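Local coordinates for chaperone CupB2 (Pseudomonas aeruginosa, PDB 3Q48), which probably acts as a periplasmic chaperone of the PapD-like family, assisting the folding and assembly of fimbrial subunits, at residues Ala156-Trp161 with Val185-Val190; Ala226-Tyr230 with Thr241-Leu246; Leu59-Ile64 with Val82-Arg88. All blocks are in the same frame, centred on the assembly; numbering follows the deposited sequence.

From the N terminus, contact 3 comes first: pairing 59-64 with 82-88 closes a loop of 17 residues within the N-terminal immunoglobulin-like domain. Contact 1 then closes one of 23 residues, between 156-161 and 185-190, and contact 2 closes the short hairpin between 226-230 and 241-246. The three follow in series; none encloses or crosses another. Contacts 1 and 2, with centres about 9 Å apart, share the C-terminal domain: contact 1 joins its two sheets face to face, and contact 2 pairs two strands at one margin of the four-stranded sheet. The centre of contact 3 lies about 33 Å from that of contact 1 and about 41 Å from that of contact 2.

Contact 1: residues Ala156-Trp161 with Val185-Val190; sequences AGKLQW and VSFASV
Trp161 (chi1 -58°) and Phe187 (chi1 -54°) both carry CG opposite the carbonyl carbon, a setting that sends the two aromatic side chains at each other from opposite directions. The outer carbons of the indole do the touching: Trp161 CH2 lies 3.8 Å from Phe187 CE1, which sits at the indole edge, near its plane. The centroids of the Trp161 six-membered ring and the Phe187 ring are 5.7 Å apart with planes at 71°, an oblique meeting. Leu159 adds a single methyl, CD1, which comes within 3.7 Å of Phe187 CZ and meets Val185 CG1 tip to tip at 3.8 Å. No hydrogen bond spans the contact, and the CA atoms of Trp161 and Val190 are 11.4 Å apart, too far for strand pairing. This is the interior of a beta sandwich, the immunoglobulin-like C-terminal domain: strand 160-163 belongs to a three-stranded sheet and strand 185-194 to the four-stranded sheet facing it. Val185 also receives Ala156 on the same branch, CG1 standing 4.1 Å from Ala156 CB. Past the corner that the chain turns at Ala188, Val190 returns to the interior and brings CG1 to 4.0 Å from Trp161 CZ3. Val177 of strand 175-179 packs on Leu159 and Trp161, while Val206 of strand 197-206 packs on Val185 and Phe187.

Contact 2: residues Ala226-Tyr230 with Thr241-Leu246; sequences ASVRY and THDRAL
Arg229 grips Asp243 side-on with two nitrogens, one to each carboxylate oxygen: NE of Arg229 reaches OD1 of Asp243 at 2.9 Å, and NH2 of Arg229 reaches OD2 of Asp243 at 3.0 Å. Both oxygens use their syn lone pairs, and the guanidinium and carboxylate planes differ by only 6°, so the paired bonds fix the rotation of both groups. This salt bridge joins a non-hydrogen-bonded pair on the face that also carries Ser227 and Ala245, where Arg229, Asp243 and Ala245 are exposed. The backbones below it run antiparallel, with strand directions 161° apart. Val228 and Arg244 form one hydrogen-bonded pair, Val228 N lying 2.6 Å from Arg244 O, and Tyr230 and His242 form the next, with Tyr230 N 2.8 Å from His242 O. Packing takes over on the other face. A chi1 of 58° sets Tyr230 CG between the backbone N and the carbonyl carbon, and His242 CB comes over one ring face, 3.8 Å from the centroid, as a CH-pi contact. Arg244 CG lies at the edge of the same ring. The Arg244 chain, bent at chi2, brings Arg244 NH1 back to Asp243 O at 2.7 Å. At the far end Leu246 CD2 covers Ala226, 4.0 Å from its CB. The hairpin strand 239-245 forms one margin of a four-stranded sheet, whereas strand 227-233 is flanked on its other side by strand 185-194; across the sandwich, Ala156 O accepts the Tyr230 hydroxyl, Gly157 O accepts Arg244 NH2, and the Trp161 ring meets that of Tyr230.

Contact 3: residues Leu59-Ile64 with Val82-Arg88; sequences LAQAWI and VTPAVTR
Val82 packs between Ala62 and Ile64 with its two methyls divided between them. Its chi1 of -165° places CG1 opposite the backbone N and 3.8 Å from Ala62 CB, while Val82 CG2 turns to Ile64 and lies 3.9 Å from Ile64 CG1; the Ile64 and Val82 side chains cross at about a right angle. This is the close side of the contact, where Ala60, Ala62 and Ile64 are buried. Ala60 CB meets Thr87 CG2 at 4.0 Å on that face, and Leu97 of strand 93-101 packs on Ala62, Val82 and Thr87. The opposite face is more open. There Leu59 CD2 stands 4.3 Å from Arg88 CB, and Gln61 CG lies 4.2 Å from Val86 CG2; Leu59, Val86 and Arg88 are all exposed, and the Arg88 guanidinium finds its salt-bridge partner in Glu90. Between the two faces the backbone holds the strands together at 156° between their directions. Ala60 and Thr87 bond reciprocally, Thr87 N lying 2.7 Å from Ala60 O. One more bond, Ala62 N to Ala85 O at 2.8 Å, follows after the regular bridges end at Gln61 and Val86. The second strand is broken at Pro84 and Ala85, with a cis peptide bond before Pro84. Thr83, before the break, bonds through its backbone to Arg98, whereas residues 86-88 pair with strand 58-65. A strand kinked at a cis-proline and changing partners is consistent with the strand switch known in the N-terminal immunoglobulin-like domain of PapD-family chaperones.

Contact 1: residues Ala156-Trp161 with Val185-Val190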
loop_
_atom_site.group_PDB
_atom_site.type_symbol
_atom_site.label_atom_id
_atom_site.label_comp_id
_atom_site.label_asym_id
_atom_site.label_seq_id
_atom_site.Cartn_x
_atom_site.Cartn_y
_atom_site.Cartn_z
ATOM N N ALA A 156 -1.453 -4.837 -13.181
ATOM C CA ALA A 156 -2.913 -4.868 -12.990
ATOM C C ALA A 156 -3.568 -5.491 -14.223
ATOM O O ALA A 156 -4.608 -6.163 -14.110
ATOM C CB ALA A 156 -3.452 -3.478 -12.770
ATOM N N GLY A 157 -2.951 -5.277 -15.385
ATOM C CA GLY A 157 -3.484 -5.835 -16.620
ATOM C C GLY A 157 -3.183 -7.312 -16.908
ATOM O O GLY A 157 -3.556 -7.796 -17.987
ATOM N N LYS A 158 -2.501 -8.032 -16.003
ATOM C CA LYS A 158 -2.267 -9.467 -16.232
ATOM C C LYS A 158 -3.090 -10.296 -15.253
ATOM O O LYS A 158 -2.998 -11.503 -15.197
ATOM C CB LYS A 158 -0.767 -9.841 -16.163
ATOM C CG LYS A 158 0.095 -9.012 -17.091
ATOM C CD LYS A 158 1.602 -9.266 -16.918
ATOM C CE LYS A 158 2.377 -8.071 -17.547
ATOM N NZ LYS A 158 3.808 -8.326 -17.892
ATOM N N LEU A 159 -3.870 -9.624 -14.439
ATOM C CA LEU A 159 -4.751 -10.317 -13.519
ATOM C C LEU A 159 -5.753 -11.104 -14.341
ATOM O O LEU A 159 -6.179 -10.647 -15.390
ATOM C CB LEU A 159 -5.452 -9.294 -12.626
ATOM C CG LEU A 159 -4.434 -8.465 -11.869
ATOM C CD1 LEU A 159 -5.150 -7.387 -11.078
ATOM C CD2 LEU A 159 -3.615 -9.356 -10.940
ATOM N N GLN A 160 -6.092 -12.301 -13.917
ATOM C CA GLN A 160 -7.141 -13.004 -14.636
ATOM C C GLN A 160 -8.310 -13.229 -13.721
ATOM O O GLN A 160 -8.153 -13.342 -12.501
ATOM C CB GLN A 160 -6.621 -14.267 -15.336
ATOM C CG GLN A 160 -5.689 -15.168 -14.543
ATOM C CD GLN A 160 -4.481 -15.582 -15.388
ATOM O OE1 GLN A 160 -4.302 -15.035 -16.489
ATOM N NE2 GLN A 160 -3.643 -16.515 -14.883
ATOM N N TRP A 161 -9.500 -13.212 -14.268
ATOM C CA TRP A 161 -10.661 -13.205 -13.377
ATOM C C TRP A 161 -11.563 -14.385 -13.642
ATOM O O TRP A 161 -11.603 -14.895 -14.737
ATOM C CB TRP A 161 -11.430 -11.864 -13.480
ATOM C CG TRP A 161 -10.552 -10.685 -13.146
ATOM C CD1 TRP A 161 -9.520 -10.176 -13.899
ATOM C CD2 TRP A 161 -10.605 -9.895 -11.948
ATOM N NE1 TRP A 161 -8.957 -9.101 -13.249
ATOM C CE2 TRP A 161 -9.595 -8.915 -12.048
ATOM C CE3 TRP A 161 -11.400 -9.941 -10.794
ATOM C CZ2 TRP A 161 -9.353 -7.981 -11.044
ATOM C CZ3 TRP A 161 -11.169 -9.000 -9.786
ATOM C CH2 TRP A 161 -10.148 -8.029 -9.925
ATOM N N VAL A 185 -0.992 -5.655 -6.084
ATOM C CA VAL A 185 -1.854 -4.823 -6.880
ATOM C C VAL A 185 -2.909 -4.365 -5.937
ATOM O O VAL A 185 -3.585 -5.179 -5.348
ATOM C CB VAL A 185 -2.430 -5.626 -8.078
ATOM C CG1 VAL A 185 -3.563 -4.770 -8.911
ATOM C CG2 VAL A 185 -1.283 -6.090 -8.967
ATOM N N SER A 186 -3.021 -3.065 -5.740
ATOM C CA SER A 186 -4.034 -2.500 -4.829
ATOM C C SER A 186 -5.222 -1.971 -5.603
ATOM O O SER A 186 -5.044 -1.185 -6.534
ATOM C CB SER A 186 -3.428 -1.356 -3.998
ATOM O OG SER A 186 -2.334 -1.872 -3.267
ATOM N N PHE A 187 -6.412 -2.402 -5.218
ATOM C CA PHE A 187 -7.643 -1.978 -5.871
ATOM C C PHE A 187 -8.365 -0.894 -5.073
ATOM O O PHE A 187 -8.666 -1.119 -3.885
ATOM C CB PHE A 187 -8.625 -3.148 -6.012
ATOM C CG PHE A 187 -8.058 -4.345 -6.701
ATOM C CD1 PHE A 187 -8.065 -4.435 -8.090
ATOM C CD2 PHE A 187 -7.576 -5.429 -5.955
ATOM C CE1 PHE A 187 -7.534 -5.563 -8.727
ATOM C CE2 PHE A 187 -7.061 -6.570 -6.589
ATOM C CZ PHE A 187 -7.041 -6.636 -7.970
ATOM N N ALA A 188 -8.675 0.241 -5.708
ATOM C CA ALA A 188 -9.524 1.244 -5.072
ATOM C C ALA A 188 -10.974 0.855 -5.215
ATOM O O ALA A 188 -11.833 1.326 -4.443
ATOM C CB ALA A 188 -9.295 2.644 -5.676
ATOM N N SER A 189 -11.270 0.026 -6.222
ATOM C CA SER A 189 -12.651 -0.427 -6.440
ATOM C C SER A 189 -12.635 -1.545 -7.404
ATOM O O SER A 189 -11.769 -1.586 -8.269
ATOM C CB SER A 189 -13.551 0.694 -6.997
ATOM O OG SER A 189 -13.143 1.087 -8.294
ATOM N N VAL A 190 -13.588 -2.460 -7.241
ATOM C CA VAL A 190 -13.778 -3.595 -8.123
ATOM C C VAL A 190 -15.266 -3.684 -8.316
ATOM O O VAL A 190 -16.019 -3.544 -7.374
ATOM C CB VAL A 190 -13.274 -4.890 -7.446
ATOM C CG1 VAL A 190 -13.586 -6.184 -8.296
ATOM C CG2 VAL A 190 -11.803 -4.747 -7.157
#

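Contact 2: residues Ala226-Tyr230 with Thr241-Leu246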
loop_
_atom_site.group_PDB
_atom_site.type_symbol
_atom_site.label_atom_id
_atom_site.label_comp_id
_atom_site.label_asym_id
_atom_site.label_seq_id
_atom_site.Cartn_x
_atom_site.Cartn_y
_atom_site.Cartn_z
ATOM N N ALA A 226 -21.368 -11.007 -17.230
ATOM C CA ALA A 226 -20.550 -10.049 -16.475
ATOM C C ALA A 226 -19.153 -9.796 -17.027
ATOM O O ALA A 226 -18.482 -10.670 -17.608
ATOM C CB ALA A 226 -20.478 -10.451 -15.018
ATOM N N SER A 227 -18.747 -8.551 -16.865
ATOM C CA SER A 227 -17.415 -8.083 -17.144
ATOM C C SER A 227 -16.931 -7.620 -15.783
ATOM O O SER A 227 -17.742 -7.334 -14.912
ATOM C CB SER A 227 -17.544 -6.895 -18.076
ATOM O OG SER A 227 -16.271 -6.414 -18.445
ATOM N N VAL A 228 -15.636 -7.538 -15.554
ATOM C CA VAL A 228 -15.175 -6.916 -14.318
ATOM C C VAL A 228 -14.515 -5.556 -14.620
ATOM O O VAL A 228 -13.738 -5.455 -15.571
ATOM C CB VAL A 228 -14.239 -7.872 -13.462
ATOM C CG1 VAL A 228 -12.922 -8.173 -14.168
ATOM C CG2 VAL A 228 -13.928 -7.243 -12.115
ATOM N N ARG A 229 -14.778 -4.528 -13.807
ATOM C CA ARG A 229 -14.089 -3.225 -13.990
ATOM C C ARG A 229 -13.379 -2.900 -12.716
ATOM O O ARG A 229 -13.996 -2.921 -11.630
ATOM C CB ARG A 229 -15.084 -2.109 -14.288
ATOM C CG ARG A 229 -14.492 -0.691 -14.288
ATOM C CD ARG A 229 -15.505 0.314 -14.877
ATOM N NE ARG A 229 -15.778 0.034 -16.279
ATOM C CZ ARG A 229 -16.608 0.724 -17.058
ATOM N NH1 ARG A 229 -17.278 1.771 -16.580
ATOM N NH2 ARG A 229 -16.776 0.347 -18.330
ATOM N N TYR A 230 -12.085 -2.605 -12.812
ATOM C CA TYR A 230 -11.359 -2.369 -11.612
ATOM C C TYR A 230 -10.353 -1.242 -11.720
ATOM O O TYR A 230 -9.784 -1.003 -12.802
ATOM C CB TYR A 230 -10.703 -3.673 -11.137
ATOM C CG TYR A 230 -9.752 -4.357 -12.108
ATOM C CD1 TYR A 230 -8.409 -4.025 -12.122
ATOM C CD2 TYR A 230 -10.199 -5.357 -13.000
ATOM C CE1 TYR A 230 -7.502 -4.672 -12.994
ATOM C CE2 TYR A 230 -9.313 -5.996 -13.895
ATOM C CZ TYR A 230 -7.959 -5.642 -13.873
ATOM O OH TYR A 230 -7.030 -6.225 -14.716
ATOM N N THR A 241 -7.594 2.336 -14.682
ATOM C CA THR A 241 -8.717 1.417 -14.742
ATOM C C THR A 241 -8.627 0.353 -15.854
ATOM O O THR A 241 -8.008 0.552 -16.880
ATOM C CB THR A 241 -10.089 2.204 -14.806
ATOM O OG1 THR A 241 -11.190 1.276 -14.904
ATOM C CG2 THR A 241 -10.096 3.130 -15.942
ATOM N N HIS A 242 -9.301 -0.770 -15.648
ATOM C CA HIS A 242 -9.224 -1.893 -16.551
ATOM C C HIS A 242 -10.571 -2.568 -16.550
ATOM O O HIS A 242 -11.233 -2.643 -15.495
ATOM C CB HIS A 242 -8.127 -2.868 -16.057
ATOM C CG HIS A 242 -6.791 -2.202 -15.883
ATOM N ND1 HIS A 242 -5.972 -1.888 -16.949
ATOM C CD2 HIS A 242 -6.176 -1.707 -14.779
ATOM C CE1 HIS A 242 -4.894 -1.262 -16.507
ATOM N NE2 HIS A 242 -4.999 -1.131 -15.196
ATOM N N ASP A 243 -10.985 -3.030 -17.740
ATOM C CA ASP A 243 -12.113 -3.944 -17.900
ATOM C C ASP A 243 -11.612 -5.342 -18.316
ATOM O O ASP A 243 -10.703 -5.469 -19.124
ATOM C CB ASP A 243 -13.072 -3.396 -18.960
ATOM C CG ASP A 243 -13.915 -2.188 -18.468
ATOM O OD1 ASP A 243 -13.745 -1.709 -17.308
ATOM O OD2 ASP A 243 -14.753 -1.696 -19.286
ATOM N N ARG A 244 -12.197 -6.403 -17.776
ATOM C CA ARG A 244 -11.894 -7.753 -18.259
ATOM C C ARG A 244 -13.138 -8.601 -18.239
ATOM O O ARG A 244 -14.049 -8.302 -17.495
ATOM C CB ARG A 244 -10.842 -8.417 -17.381
ATOM C CG ARG A 244 -9.449 -7.801 -17.454
ATOM C CD ARG A 244 -8.855 -7.912 -18.840
ATOM N NE ARG A 244 -7.479 -7.430 -18.850
ATOM C CZ ARG A 244 -7.102 -6.192 -19.169
ATOM N NH1 ARG A 244 -7.998 -5.258 -19.505
ATOM N NH2 ARG A 244 -5.820 -5.888 -19.167
ATOM N N ALA A 245 -13.182 -9.654 -19.054
ATOM C CA ALA A 245 -14.230 -10.668 -18.975
ATOM C C ALA A 245 -13.925 -11.626 -17.820
ATOM O O ALA A 245 -12.751 -11.820 -17.463
ATOM C CB ALA A 245 -14.306 -11.427 -20.274
ATOM N N LEU A 246 -14.978 -12.224 -17.251
ATOM C CA LEU A 246 -14.847 -13.330 -16.273
ATOM C C LEU A 246 -14.771 -14.702 -16.919
ATOM O O LEU A 246 -15.657 -15.074 -17.700
ATOM C CB LEU A 246 -16.035 -13.396 -15.298
ATOM C CG LEU A 246 -16.397 -12.355 -14.223
ATOM C CD1 LEU A 246 -15.447 -12.375 -12.998
ATOM C CD2 LEU A 246 -16.529 -10.959 -14.840
#

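Contact 3: residues Leu59-Ile64 with Val82-Arg88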
loop_
_atom_site.group_PDB
_atom_site.type_symbol
_atom_site.label_atom_id
_atom_site.label_comp_id
_atom_site.label_asym_id
_atom_site.label_seq_id
_atom_site.Cartn_x
_atom_site.Cartn_y
_atom_site.Cartn_z
ATOM N N LEU A 59 3.543 16.441 17.905
ATOM C CA LEU A 59 4.585 15.433 17.806
ATOM C C LEU A 59 4.143 14.322 16.888
ATOM O O LEU A 59 3.020 13.813 16.971
ATOM C CB LEU A 59 4.998 14.854 19.172
ATOM C CG LEU A 59 5.605 15.741 20.261
ATOM C CD1 LEU A 59 5.861 14.974 21.589
ATOM C CD2 LEU A 59 6.844 16.428 19.794
ATOM N N ALA A 60 5.044 13.929 16.005
ATOM C CA ALA A 60 4.772 12.835 15.104
ATOM C C ALA A 60 5.697 11.676 15.436
ATOM O O ALA A 60 6.905 11.825 15.366
ATOM C CB ALA A 60 4.967 13.273 13.662
ATOM N N GLN A 61 5.115 10.528 15.783
ATOM C CA GLN A 61 5.870 9.290 15.985
ATOM C C GLN A 61 5.661 8.375 14.787
ATOM O O GLN A 61 4.533 8.186 14.322
ATOM C CB GLN A 61 5.410 8.587 17.259
ATOM C CG GLN A 61 6.300 7.441 17.755
ATOM C CD GLN A 61 5.747 6.871 19.069
ATOM O OE1 GLN A 61 5.288 7.627 19.934
ATOM N NE2 GLN A 61 5.748 5.557 19.206
ATOM N N ALA A 62 6.755 7.779 14.331
ATOM C CA ALA A 62 6.806 7.033 13.105
ATOM C C ALA A 62 7.548 5.744 13.413
ATOM O O ALA A 62 8.498 5.768 14.177
ATOM C CB ALA A 62 7.546 7.837 12.070
ATOM N N TRP A 63 7.101 4.627 12.831
ATOM C CA TRP A 63 7.684 3.294 13.036
ATOM C C TRP A 63 7.119 2.376 11.974
ATOM O O TRP A 63 5.995 2.604 11.483
ATOM C CB TRP A 63 7.411 2.732 14.469
ATOM C CG TRP A 63 6.047 2.182 14.742
ATOM C CD1 TRP A 63 5.663 0.878 14.659
ATOM C CD2 TRP A 63 4.884 2.908 15.167
ATOM N NE1 TRP A 63 4.338 0.737 15.013
ATOM C CE2 TRP A 63 3.832 1.965 15.317
ATOM C CE3 TRP A 63 4.622 4.266 15.420
ATOM C CZ2 TRP A 63 2.546 2.327 15.682
ATOM C CZ3 TRP A 63 3.336 4.638 15.800
ATOM C CH2 TRP A 63 2.309 3.662 15.934
ATOM N N ILE A 64 7.877 1.321 11.668
ATOM C CA ILE A 64 7.509 0.330 10.677
ATOM C C ILE A 64 7.225 -1.029 11.272
ATOM O O ILE A 64 7.975 -1.514 12.133
ATOM C CB ILE A 64 8.610 0.236 9.586
ATOM C CG1 ILE A 64 8.565 1.518 8.718
ATOM C CG2 ILE A 64 8.400 -0.950 8.700
ATOM C CD1 ILE A 64 9.844 1.938 8.342
ATOM N N VAL A 82 13.187 4.319 11.058
ATOM C CA VAL A 82 12.676 5.625 10.683
ATOM C C VAL A 82 13.294 6.648 11.599
ATOM O O VAL A 82 13.146 6.589 12.816
ATOM C CB VAL A 82 11.148 5.740 10.756
ATOM C CG1 VAL A 82 10.665 7.026 9.994
ATOM C CG2 VAL A 82 10.527 4.555 10.116
ATOM N N THR A 83 13.989 7.595 10.982
ATOM C CA THR A 83 14.689 8.659 11.660
ATOM C C THR A 83 14.052 9.961 11.214
ATOM O O THR A 83 13.842 10.144 10.025
ATOM C CB THR A 83 16.164 8.634 11.198
ATOM O OG1 THR A 83 16.641 7.299 11.337
ATOM C CG2 THR A 83 17.052 9.568 12.023
ATOM N N PRO A 84 13.717 10.856 12.161
ATOM C CA PRO A 84 13.728 10.568 13.609
ATOM C C PRO A 84 12.407 9.868 14.012
ATOM O O PRO A 84 11.385 10.029 13.329
ATOM C CB PRO A 84 13.869 11.960 14.248
ATOM C CG PRO A 84 13.361 12.925 13.221
ATOM C CD PRO A 84 13.491 12.295 11.867
ATOM N N ALA A 85 12.433 9.082 15.081
ATOM C CA ALA A 85 11.269 8.243 15.425
ATOM C C ALA A 85 10.113 9.093 15.962
ATOM O O ALA A 85 8.966 8.700 15.860
ATOM C CB ALA A 85 11.649 7.142 16.425
ATOM N N VAL A 86 10.442 10.257 16.515
ATOM C CA VAL A 86 9.496 11.190 17.075
ATOM C C VAL A 86 9.934 12.567 16.587
ATOM O O VAL A 86 11.121 12.951 16.678
ATOM C CB VAL A 86 9.511 11.164 18.638
ATOM C CG1 VAL A 86 8.298 11.918 19.208
ATOM C CG2 VAL A 86 9.526 9.720 19.207
ATOM N N THR A 87 8.985 13.328 16.061
ATOM C CA THR A 87 9.324 14.649 15.548
ATOM C C THR A 87 8.237 15.736 15.798
ATOM O O THR A 87 7.039 15.492 15.818
ATOM C CB THR A 87 9.895 14.555 14.105
ATOM O OG1 THR A 87 10.305 15.846 13.670
ATOM C CG2 THR A 87 8.900 14.022 13.151
ATOM N N ARG A 88 8.697 16.921 16.132
ATOM C CA ARG A 88 7.854 18.075 16.195
ATOM C C ARG A 88 7.586 18.557 14.762
ATOM O O ARG A 88 8.494 18.571 13.910
ATOM C CB ARG A 88 8.607 19.168 16.923
ATOM C CG ARG A 88 7.718 20.243 17.475
ATOM C CD ARG A 88 8.545 21.470 17.819
ATOM N NE ARG A 88 7.801 22.262 18.797
ATOM C CZ ARG A 88 7.246 23.428 18.521
ATOM N NH1 ARG A 88 7.384 23.956 17.304
ATOM N NH2 ARG A 88 6.568 24.058 19.467
#